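Local structure of uncharacterized protein YhfS (Escherichia coli, 4J8L) at residues L6-K17 with Y173-I181; Q91-Y101 with P135-Q146. The protein is of unknown function but carries pyridoxal phosphate covalently attached to a lysine and is probably related to the class I and II aminotransferases. All coordinates share one frame; numbering follows the deposited sequence.

How the interactions relate
Interaction 1 pins the N-terminal segment 6-17 onto the loop 173-181, while interaction 2 joins two adjacent strands of the large sheet and the loops that follow them; along the chain it is nested within the loop that interaction 1 closes. Their centres lie about 23 Å apart, yet they meet at H142, just beyond strand 137-141. Its ring packs against interaction 1, with CE1 3.4 Å from R180 O, CD2 3.6 Å from L6 CD1 and ND1 3.6 Å from A174 CB. ND1 is also hydrogen-bonded to D171. K196 carries the cofactor as a covalent adduct, and loops 142-146 and 173-181 both follow strands of the sheet of the cofactor-binding domain.

Interaction 1: L6-K17 with Y173-I181; sequences LQSLTIIEAQQK and YAVMKVARI. With ACY (acetic acid), chain E.
L9 grips the loop with both backbone and side chain. Its N donates to K177 O at 3.1 Å, from 39° above the carbonyl plane. CG, anti to its own carbonyl carbon (chi1 -59°), brings the branched end over the same turn, with CD2 lying 3.5 Å from V178 C and CD1 beside the carbonyl of M176. A leucine suits this place because its two methyls spread over the peptide surface.

L6, three residues earlier, packs on A174 and V178: its CB is 3.9 Å from V178 CG1, and its CD1 sits 4.0 Å from A174 CB. Between these leucines a water links Q7 O to A179 N. On the flank, S8 OG donates to an acetic acid oxygen, OXT, at 2.6 Å, and K279 also bonds to this hydroxyl. K177 lies along the same acetic acid molecule, but its ammonium forms a salt bridge with E310.

K17 closes the other end from the first helix. Its chain runs straight past CD, which touches the selenium SE of selenomethionine M176 at 4.0 Å, then bends at the last torsion (chi4 -66°) to place NZ 2.8 Å from A179 O. A long, flexible side chain with a donor at its tip is what this span needs. Replacing K17 by an alanine would probably leave A179 O without this ammonium partner and uncover the flank of M176.

T10 and E13 form a capping box at the start of helix 11-28, each side chain accepting from the other's backbone N. That helix lays A14 against A247 of helix 229-261; the same helix also meets S8 through A250 and K177 through H246, while V175 and I181 pack on F192 of strand 189-193.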
loop_
_atom_site.group_PDB
_atom_site.type_symbol
_atom_site.label_atom_id
_atom_site.label_comp_id
_atom_site.label_asym_id
_atom_site.label_seq_id
_atom_site.Cartn_x
_atom_site.Cartn_y
_atom_site.Cartn_z
ATOM N N LEU A 6 -0.561 -11.426 -2.145
ATOM C CA LEU A 6 0.529 -11.332 -1.183
ATOM C C LEU A 6 0.201 -12.192 0.024
ATOM O O LEU A 6 -0.969 -12.452 0.311
ATOM C CB LEU A 6 0.726 -9.880 -0.751
ATOM C CG LEU A 6 1.019 -8.913 -1.900
ATOM C CD1 LEU A 6 1.252 -7.509 -1.338
ATOM C CD2 LEU A 6 2.221 -9.384 -2.697
ATOM N N GLN A 7 1.240 -12.628 0.730
ATOM C CA GLN A 7 1.085 -13.510 1.881
ATOM C C GLN A 7 0.788 -12.716 3.155
ATOM O O GLN A 7 1.640 -11.960 3.631
ATOM C CB GLN A 7 2.366 -14.335 2.058
ATOM C CG GLN A 7 2.347 -15.285 3.249
ATOM C CD GLN A 7 1.347 -16.411 3.091
ATOM O OE1 GLN A 7 0.485 -16.615 3.948
ATOM N NE2 GLN A 7 1.464 -17.160 1.999
ATOM N N SER A 8 -0.412 -12.898 3.710
ATOM C CA SER A 8 -0.833 -12.163 4.901
ATOM C C SER A 8 -0.103 -12.638 6.154
ATOM O O SER A 8 0.251 -13.811 6.276
ATOM C CB SER A 8 -2.338 -12.338 5.131
ATOM O OG SER A 8 -3.100 -11.913 4.014
ATOM N N LEU A 9 0.102 -11.722 7.092
ATOM C CA LEU A 9 0.625 -12.095 8.398
ATOM C C LEU A 9 -0.440 -12.812 9.212
ATOM O O LEU A 9 -1.629 -12.471 9.145
ATOM C CB LEU A 9 1.105 -10.859 9.171
ATOM C CG LEU A 9 2.213 -10.040 8.495
ATOM C CD1 LEU A 9 2.579 -8.832 9.349
ATOM C CD2 LEU A 9 3.442 -10.899 8.227
ATOM N N THR A 10 -0.016 -13.791 10.003
ATOM C CA THR A 10 -0.907 -14.383 10.989
ATOM C C THR A 10 -1.064 -13.410 12.155
ATOM O O THR A 10 -0.328 -12.430 12.261
ATOM C CB THR A 10 -0.344 -15.694 11.549
ATOM O OG1 THR A 10 0.833 -15.405 12.313
ATOM C CG2 THR A 10 -0.010 -16.672 10.424
ATOM N N ILE A 11 -2.018 -13.690 13.030
ATOM C CA ILE A 11 -2.210 -12.866 14.219
ATOM C C ILE A 11 -0.943 -12.849 15.087
ATOM O O ILE A 11 -0.555 -11.794 15.598
ATOM C CB ILE A 11 -3.451 -13.321 15.038
ATOM C CG1 ILE A 11 -3.675 -12.391 16.228
ATOM C CG2 ILE A 11 -3.328 -14.778 15.494
ATOM C CD1 ILE A 11 -3.999 -10.988 15.804
ATOM N N ILE A 12 -0.295 -14.005 15.234
ATOM C CA ILE A 12 0.941 -14.077 16.010
ATOM C C ILE A 12 2.043 -13.247 15.358
ATOM O O ILE A 12 2.717 -12.480 16.044
ATOM C CB ILE A 12 1.451 -15.518 16.187
ATOM C CG1 ILE A 12 0.401 -16.387 16.879
ATOM C CG2 ILE A 12 2.742 -15.522 16.990
ATOM C CD1 ILE A 12 -0.129 -15.800 18.141
ATOM N N GLU A 13 2.229 -13.399 14.043
ATOM C CA GLU A 13 3.237 -12.601 13.341
ATOM C C GLU A 13 2.950 -11.100 13.446
ATOM O O GLU A 13 3.863 -10.282 13.608
ATOM C CB GLU A 13 3.351 -13.027 11.865
ATOM C CG GLU A 13 3.976 -14.398 11.679
ATOM C CD GLU A 13 3.759 -14.955 10.293
ATOM O OE1 GLU A 13 2.765 -14.573 9.632
ATOM O OE2 GLU A 13 4.592 -15.777 9.862
ATOM N N ALA A 14 1.675 -10.741 13.358
ATOM C CA ALA A 14 1.261 -9.352 13.431
ATOM C C ALA A 14 1.550 -8.744 14.802
ATOM O O ALA A 14 1.991 -7.603 14.879
ATOM C CB ALA A 14 -0.232 -9.211 13.082
ATOM N N GLN A 15 1.305 -9.506 15.870
ATOM C CA GLN A 15 1.625 -9.045 17.224
ATOM C C GLN A 15 3.108 -8.729 17.326
ATOM O O GLN A 15 3.507 -7.738 17.938
ATOM C CB GLN A 15 1.309 -10.114 18.272
ATOM C CG GLN A 15 -0.150 -10.397 18.508
ATOM C CD GLN A 15 -0.349 -11.299 19.720
ATOM O OE1 GLN A 15 -1.253 -11.087 20.517
ATOM N NE2 GLN A 15 0.509 -12.306 19.863
ATOM N N GLN A 16 3.927 -9.597 16.748
ATOM C CA GLN A 16 5.372 -9.413 16.830
ATOM C C GLN A 16 5.809 -8.135 16.120
ATOM O O GLN A 16 6.705 -7.442 16.590
ATOM C CB GLN A 16 6.117 -10.635 16.296
ATOM C CG GLN A 16 5.949 -11.864 17.186
ATOM C CD GLN A 16 6.447 -11.628 18.604
ATOM O OE1 GLN A 16 7.495 -11.017 18.815
ATOM N NE2 GLN A 16 5.690 -12.110 19.584
ATOM N N LYS A 17 5.160 -7.809 15.006
ATOM C CA LYS A 17 5.454 -6.556 14.316
ATOM C C LYS A 17 5.014 -5.359 15.147
ATOM O O LYS A 17 5.719 -4.344 15.210
ATOM C CB LYS A 17 4.796 -6.503 12.931
ATOM C CG LYS A 17 5.555 -7.294 11.893
ATOM C CD LYS A 17 5.327 -6.757 10.493
ATOM C CE LYS A 17 6.110 -7.577 9.490
ATOM N NZ LYS A 17 7.589 -7.457 9.644
ATOM N N TYR A 173 -0.679 -0.458 0.666
ATOM C CA TYR A 173 -1.597 -1.574 0.938
ATOM C C TYR A 173 -0.863 -2.873 1.287
ATOM O O TYR A 173 -1.485 -3.911 1.486
ATOM C CB TYR A 173 -2.549 -1.826 -0.231
ATOM C CG TYR A 173 -3.617 -0.788 -0.478
ATOM C CD1 TYR A 173 -4.331 -0.206 0.565
ATOM C CD2 TYR A 173 -3.956 -0.427 -1.778
ATOM C CE1 TYR A 173 -5.336 0.721 0.312
ATOM C CE2 TYR A 173 -4.941 0.492 -2.036
ATOM C CZ TYR A 173 -5.639 1.065 -0.991
ATOM O OH TYR A 173 -6.638 1.979 -1.272
ATOM N N ALA A 174 0.462 -2.819 1.348
ATOM C CA ALA A 174 1.230 -3.978 1.787
ATOM C C ALA A 174 1.871 -3.777 3.163
ATOM O O ALA A 174 2.196 -4.748 3.848
ATOM C CB ALA A 174 2.313 -4.327 0.752
ATOM N N VAL A 175 2.081 -2.521 3.552
ATOM C CA VAL A 175 2.823 -2.228 4.778
ATOM C C VAL A 175 2.089 -2.762 5.997
ATOM O O VAL A 175 0.871 -2.580 6.118
ATOM C CB VAL A 175 3.077 -0.719 4.934
ATOM C CG1 VAL A 175 3.827 -0.426 6.241
ATOM C CG2 VAL A 175 3.877 -0.198 3.745
HETATM N N MSE A 176 2.830 -3.438 6.880
HETATM C CA MSE A 176 2.267 -4.069 8.079
HETATM C C MSE A 176 1.319 -5.232 7.794
HETATM O O MSE A 176 0.665 -5.740 8.712
HETATM C CB MSE A 176 1.563 -3.053 8.992
HETATM C CG MSE A 176 2.491 -2.076 9.669
HETATM SE SE MSE A 176 3.940 -3.014 10.620
HETATM C CE MSE A 176 4.273 -1.707 12.041
ATOM N N LYS A 177 1.256 -5.659 6.539
ATOM C CA LYS A 177 0.384 -6.764 6.159
ATOM C C LYS A 177 1.175 -7.964 5.635
ATOM O O LYS A 177 0.630 -9.065 5.504
ATOM C CB LYS A 177 -0.611 -6.300 5.099
ATOM C CG LYS A 177 -1.616 -5.280 5.604
ATOM C CD LYS A 177 -2.873 -5.376 4.757
ATOM C CE LYS A 177 -3.182 -4.080 4.077
ATOM N NZ LYS A 177 -4.159 -4.303 2.976
ATOM N N VAL A 178 2.447 -7.734 5.317
ATOM C CA VAL A 178 3.357 -8.786 4.867
ATOM C C VAL A 178 4.647 -8.754 5.674
ATOM O O VAL A 178 4.907 -7.806 6.426
ATOM C CB VAL A 178 3.707 -8.659 3.365
ATOM C CG1 VAL A 178 2.434 -8.678 2.514
ATOM C CG2 VAL A 178 4.504 -7.388 3.096
ATOM N N ALA A 179 5.461 -9.791 5.525
ATOM C CA ALA A 179 6.669 -9.911 6.343
ATOM C C ALA A 179 7.700 -8.808 6.080
ATOM O O ALA A 179 8.310 -8.280 7.018
ATOM C CB ALA A 179 7.301 -11.283 6.158
ATOM N N ARG A 180 7.912 -8.474 4.808
ATOM C CA ARG A 180 8.951 -7.513 4.438
ATOM C C ARG A 180 8.481 -6.533 3.365
ATOM O O ARG A 180 8.049 -6.949 2.294
ATOM C CB ARG A 180 10.198 -8.245 3.933
ATOM C CG ARG A 180 10.904 -9.096 4.995
ATOM C CD ARG A 180 12.306 -9.528 4.530
ATOM N NE ARG A 180 12.261 -10.432 3.382
ATOM C CZ ARG A 180 13.318 -10.767 2.646
ATOM N NH1 ARG A 180 14.516 -10.269 2.927
ATOM N NH2 ARG A 180 13.176 -11.597 1.623
ATOM N N ILE A 181 8.571 -5.236 3.649
ATOM C CA ILE A 181 8.358 -4.229 2.614
ATOM C C ILE A 181 9.652 -4.019 1.828
ATOM O O ILE A 181 10.684 -4.589 2.173
ATOM C CB ILE A 181 7.804 -2.899 3.169
ATOM C CG1 ILE A 181 8.790 -2.219 4.117
ATOM C CG2 ILE A 181 6.501 -3.146 3.927
ATOM C CD1 ILE A 181 8.367 -0.793 4.480
HETATM C C ACY E . -2.719 -8.692 2.901
HETATM O O ACY E . -3.145 -7.631 2.393
HETATM O OXT ACY E . -3.368 -9.371 3.739
HETATM C CH3 ACY E . -1.352 -9.164 2.492
HETATM O O HOH W 1 4.182 -12.156 4.456
#

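Interaction 2: Q91-Y101 with P135-Q146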
loop_
_atom_site.group_PDB
_atom_site.type_symbol
_atom_site.label_atom_id
_atom_site.label_comp_id
_atom_site.label_asym_id
_atom_site.label_seq_id
_atom_site.Cartn_x
_atom_site.Cartn_y
_atom_site.Cartn_z
ATOM N N GLN A 91 15.483 11.279 -17.575
ATOM C CA GLN A 91 16.225 10.031 -17.439
ATOM C C GLN A 91 15.323 8.816 -17.615
ATOM O O GLN A 91 14.127 8.952 -17.859
ATOM C CB GLN A 91 16.994 9.983 -16.118
ATOM C CG GLN A 91 18.209 10.891 -16.126
ATOM C CD GLN A 91 19.165 10.592 -14.995
ATOM O OE1 GLN A 91 18.755 10.409 -13.850
ATOM N NE2 GLN A 91 20.450 10.535 -15.314
ATOM N N ARG A 92 15.907 7.628 -17.504
ATOM C CA ARG A 92 15.208 6.407 -17.886
ATOM C C ARG A 92 14.803 5.575 -16.680
ATOM O O ARG A 92 15.642 5.184 -15.865
ATOM C CB ARG A 92 16.074 5.590 -18.852
ATOM C CG ARG A 92 16.458 6.367 -20.103
ATOM C CD ARG A 92 17.779 5.888 -20.696
ATOM N NE ARG A 92 17.687 4.544 -21.256
ATOM C CZ ARG A 92 17.085 4.256 -22.407
ATOM N NH1 ARG A 92 16.506 5.218 -23.115
ATOM N NH2 ARG A 92 17.052 3.004 -22.847
ATOM N N LEU A 93 13.504 5.319 -16.576
ATOM C CA LEU A 93 12.946 4.575 -15.450
ATOM C C LEU A 93 12.409 3.229 -15.913
ATOM O O LEU A 93 11.600 3.156 -16.837
ATOM C CB LEU A 93 11.820 5.376 -14.784
ATOM C CG LEU A 93 11.087 4.658 -13.648
ATOM C CD1 LEU A 93 11.984 4.539 -12.407
ATOM C CD2 LEU A 93 9.770 5.356 -13.308
ATOM N N LEU A 94 12.868 2.160 -15.274
ATOM C CA LEU A 94 12.355 0.833 -15.580
ATOM C C LEU A 94 11.061 0.557 -14.802
ATOM O O LEU A 94 10.994 0.770 -13.587
ATOM C CB LEU A 94 13.397 -0.232 -15.252
ATOM C CG LEU A 94 12.972 -1.670 -15.554
ATOM C CD1 LEU A 94 13.191 -1.997 -17.025
ATOM C CD2 LEU A 94 13.710 -2.662 -14.672
ATOM N N VAL A 95 10.038 0.093 -15.513
ATOM C CA VAL A 95 8.786 -0.319 -14.891
ATOM C C VAL A 95 8.313 -1.667 -15.435
ATOM O O VAL A 95 8.737 -2.116 -16.510
ATOM C CB VAL A 95 7.648 0.725 -15.087
ATOM C CG1 VAL A 95 7.987 2.035 -14.399
ATOM C CG2 VAL A 95 7.384 0.948 -16.564
ATOM N N HIS A 96 7.426 -2.300 -14.674
ATOM C CA HIS A 96 6.841 -3.583 -15.039
ATOM C C HIS A 96 5.862 -3.428 -16.207
ATOM O O HIS A 96 5.276 -2.360 -16.394
ATOM C CB HIS A 96 6.136 -4.154 -13.804
ATOM C CG HIS A 96 5.372 -5.421 -14.047
ATOM N ND1 HIS A 96 5.869 -6.470 -14.789
ATOM C CD2 HIS A 96 4.150 -5.813 -13.613
ATOM C CE1 HIS A 96 4.982 -7.450 -14.812
ATOM N NE2 HIS A 96 3.930 -7.075 -14.105
ATOM N N ASP A 97 5.700 -4.493 -16.990
ATOM C CA ASP A 97 4.770 -4.511 -18.121
ATOM C C ASP A 97 3.337 -4.717 -17.646
ATOM O O ASP A 97 2.774 -5.804 -17.774
ATOM C CB ASP A 97 5.173 -5.599 -19.124
ATOM C CG ASP A 97 4.379 -5.535 -20.423
ATOM O OD1 ASP A 97 3.623 -4.563 -20.638
ATOM O OD2 ASP A 97 4.528 -6.463 -21.245
ATOM N N ALA A 98 2.765 -3.649 -17.099
ATOM C CA ALA A 98 1.421 -3.656 -16.531
ATOM C C ALA A 98 1.054 -2.199 -16.272
ATOM O O ALA A 98 1.936 -1.342 -16.245
ATOM C CB ALA A 98 1.405 -4.451 -15.228
ATOM N N PRO A 99 -0.241 -1.903 -16.073
ATOM C CA PRO A 99 -0.626 -0.504 -15.848
ATOM C C PRO A 99 0.124 0.168 -14.693
ATOM O O PRO A 99 0.149 -0.333 -13.565
ATOM C CB PRO A 99 -2.117 -0.609 -15.515
ATOM C CG PRO A 99 -2.565 -1.836 -16.246
ATOM C CD PRO A 99 -1.418 -2.794 -16.129
ATOM N N VAL A 100 0.744 1.304 -14.985
ATOM C CA VAL A 100 1.384 2.099 -13.949
ATOM C C VAL A 100 0.310 2.789 -13.109
ATOM O O VAL A 100 -0.711 3.238 -13.653
ATOM C CB VAL A 100 2.335 3.149 -14.573
ATOM C CG1 VAL A 100 3.030 3.968 -13.490
ATOM C CG2 VAL A 100 3.356 2.461 -15.497
ATOM N N TYR A 101 0.518 2.840 -11.792
ATOM C CA TYR A 101 -0.440 3.485 -10.892
ATOM C C TYR A 101 -0.707 4.903 -11.397
ATOM O O TYR A 101 0.224 5.599 -11.779
ATOM C CB TYR A 101 0.076 3.514 -9.444
ATOM C CG TYR A 101 -1.015 4.014 -8.535
ATOM C CD1 TYR A 101 -1.996 3.155 -8.072
ATOM C CD2 TYR A 101 -1.099 5.362 -8.199
ATOM C CE1 TYR A 101 -3.030 3.617 -7.265
ATOM C CE2 TYR A 101 -2.131 5.836 -7.407
ATOM C CZ TYR A 101 -3.090 4.955 -6.943
ATOM O OH TYR A 101 -4.118 5.417 -6.157
ATOM N N PRO A 135 18.689 1.227 -17.450
ATOM C CA PRO A 135 17.835 2.237 -16.819
ATOM C C PRO A 135 18.580 2.948 -15.696
ATOM O O PRO A 135 19.478 2.362 -15.092
ATOM C CB PRO A 135 16.674 1.410 -16.257
ATOM C CG PRO A 135 17.247 0.046 -16.055
ATOM C CD PRO A 135 18.245 -0.147 -17.155
ATOM N N ASP A 136 18.227 4.200 -15.435
ATOM C CA ASP A 136 18.859 4.957 -14.359
ATOM C C ASP A 136 18.292 4.607 -12.982
ATOM O O ASP A 136 18.970 4.765 -11.960
ATOM C CB ASP A 136 18.747 6.454 -14.627
ATOM C CG ASP A 136 19.458 6.864 -15.903
ATOM O OD1 ASP A 136 20.713 6.846 -15.922
ATOM O OD2 ASP A 136 18.764 7.196 -16.888
ATOM N N ALA A 137 17.046 4.138 -12.961
ATOM C CA ALA A 137 16.418 3.663 -11.740
ATOM C C ALA A 137 15.261 2.738 -12.107
ATOM O O ALA A 137 14.893 2.623 -13.285
ATOM C CB ALA A 137 15.918 4.839 -10.895
ATOM N N ALA A 138 14.700 2.073 -11.100
ATOM C CA ALA A 138 13.551 1.197 -11.301
ATOM C C ALA A 138 12.485 1.458 -10.247
ATOM O O ALA A 138 12.797 1.775 -9.104
ATOM C CB ALA A 138 13.976 -0.269 -11.260
ATOM N N LEU A 139 11.226 1.324 -10.644
ATOM C CA LEU A 139 10.119 1.383 -9.704
ATOM C C LEU A 139 9.441 0.027 -9.693
ATOM O O LEU A 139 9.135 -0.536 -10.743
ATOM C CB LEU A 139 9.120 2.476 -10.101
ATOM C CG LEU A 139 7.914 2.652 -9.163
ATOM C CD1 LEU A 139 7.585 4.124 -8.948
ATOM C CD2 LEU A 139 6.698 1.922 -9.714
ATOM N N VAL A 140 9.204 -0.506 -8.501
ATOM C CA VAL A 140 8.549 -1.801 -8.391
ATOM C C VAL A 140 7.325 -1.668 -7.502
ATOM O O VAL A 140 7.427 -1.195 -6.368
ATOM C CB VAL A 140 9.493 -2.878 -7.804
ATOM C CG1 VAL A 140 8.839 -4.253 -7.885
ATOM C CG2 VAL A 140 10.847 -2.873 -8.526
ATOM N N GLN A 141 6.161 -2.060 -8.013
ATOM C CA GLN A 141 4.962 -2.023 -7.177
ATOM C C GLN A 141 4.864 -3.305 -6.364
ATOM O O GLN A 141 5.043 -4.402 -6.888
ATOM C CB GLN A 141 3.691 -1.809 -8.013
ATOM C CG GLN A 141 2.438 -1.648 -7.152
ATOM C CD GLN A 141 1.237 -1.154 -7.922
ATOM O OE1 GLN A 141 1.365 -0.399 -8.889
ATOM N NE2 GLN A 141 0.053 -1.579 -7.500
ATOM N N HIS A 142 4.576 -3.156 -5.073
ATOM C CA HIS A 142 4.470 -4.302 -4.180
ATOM C C HIS A 142 3.161 -5.075 -4.416
ATOM O O HIS A 142 3.176 -6.285 -4.663
ATOM C CB HIS A 142 4.596 -3.839 -2.720
ATOM C CG HIS A 142 4.918 -4.944 -1.761
ATOM N ND1 HIS A 142 5.619 -4.736 -0.591
ATOM C CD2 HIS A 142 4.630 -6.269 -1.796
ATOM C CE1 HIS A 142 5.759 -5.885 0.048
ATOM N NE2 HIS A 142 5.165 -6.830 -0.660
ATOM N N THR A 143 2.030 -4.380 -4.343
ATOM C CA THR A 143 0.752 -5.028 -4.625
ATOM C C THR A 143 0.647 -5.390 -6.104
ATOM O O THR A 143 1.396 -4.881 -6.934
ATOM C CB THR A 143 -0.451 -4.153 -4.244
ATOM O OG1 THR A 143 -0.346 -2.876 -4.887
ATOM C CG2 THR A 143 -0.514 -3.975 -2.732
ATOM N N ARG A 144 -0.302 -6.264 -6.411
ATOM C CA ARG A 144 -0.495 -6.759 -7.771
ATOM C C ARG A 144 -1.216 -5.769 -8.685
ATOM O O ARG A 144 -2.296 -5.271 -8.362
ATOM C CB ARG A 144 -1.270 -8.078 -7.737
ATOM C CG ARG A 144 -0.632 -9.171 -6.883
ATOM C CD ARG A 144 0.811 -9.426 -7.291
ATOM N NE ARG A 144 1.370 -10.619 -6.650
ATOM C CZ ARG A 144 2.653 -10.967 -6.698
ATOM N NH1 ARG A 144 3.532 -10.202 -7.334
ATOM N NH2 ARG A 144 3.062 -12.078 -6.102
ATOM N N GLN A 145 -0.635 -5.528 -9.858
ATOM C CA GLN A 145 -1.203 -4.596 -10.826
ATOM C C GLN A 145 -2.170 -5.276 -11.784
ATOM O O GLN A 145 -2.990 -4.618 -12.429
ATOM C CB GLN A 145 -0.080 -3.948 -11.630
ATOM C CG GLN A 145 0.833 -3.078 -10.778
ATOM C CD GLN A 145 2.173 -2.862 -11.439
ATOM O OE1 GLN A 145 3.126 -3.591 -11.168
ATOM N NE2 GLN A 145 2.252 -1.867 -12.326
ATOM N N GLN A 146 -2.064 -6.596 -11.880
ATOM C CA GLN A 146 -2.935 -7.375 -12.741
ATOM C C GLN A 146 -2.939 -8.797 -12.196
ATOM O O GLN A 146 -1.981 -9.197 -11.528
ATOM C CB GLN A 146 -2.430 -7.323 -14.182
ATOM C CG GLN A 146 -1.027 -7.839 -14.357
ATOM C CD GLN A 146 -0.455 -7.502 -15.714
ATOM O OE1 GLN A 146 -1.131 -6.913 -16.557
ATOM N NE2 GLN A 146 0.802 -7.871 -15.932
HETATM O O HOH W 2 6.833 -1.200 -12.005
HETATM O O HOH W 3 3.939 -0.888 -14.522
HETATM O O HOH W 4 -0.721 0.164 -10.617
HETATM O O HOH W 5 2.790 1.444 -10.496
#
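P135 meets L94 first, its CB 3.8 Å from L94 CB, a compact apolar ring. D136 then grips R92 both ways: its N donates to R92 O at 2.8 Å, and OD2 takes R92 N at 3.0 Å through its anti lone pair. Its carboxylate stacks on the amide of Q91, planes only 8° apart, while Q91 OE1 accepts from K88 N. Parallel pairing follows: A137 O receives L94 N at 2.9 Å in the carbonyl plane, and L139 N donates nearly straight to L94 O at 3.0 Å. Small A138 brings its CB close to L94 CB.

Past L139 the strands part, and a water spans L139 O and H96 N. Q141 OE1 accepts from two further waters, reaching P99 O and Y101 N. Q145 stretches NE2 to P99 O at 2.9 Å and rests OE1 at the edge of the H96 ring, whose ND1 is bonded to F120 N and NE2 to D149. Q146 lays its amide over A98 CB; NE2 makes a weak bond to D97 O (3.4 Å), and its stronger partner is D149 OD1.

The strand order, with 92-96 between 114-118 and 137-141, is that of the large domain of fold type I pyridoxal phosphate enzymes.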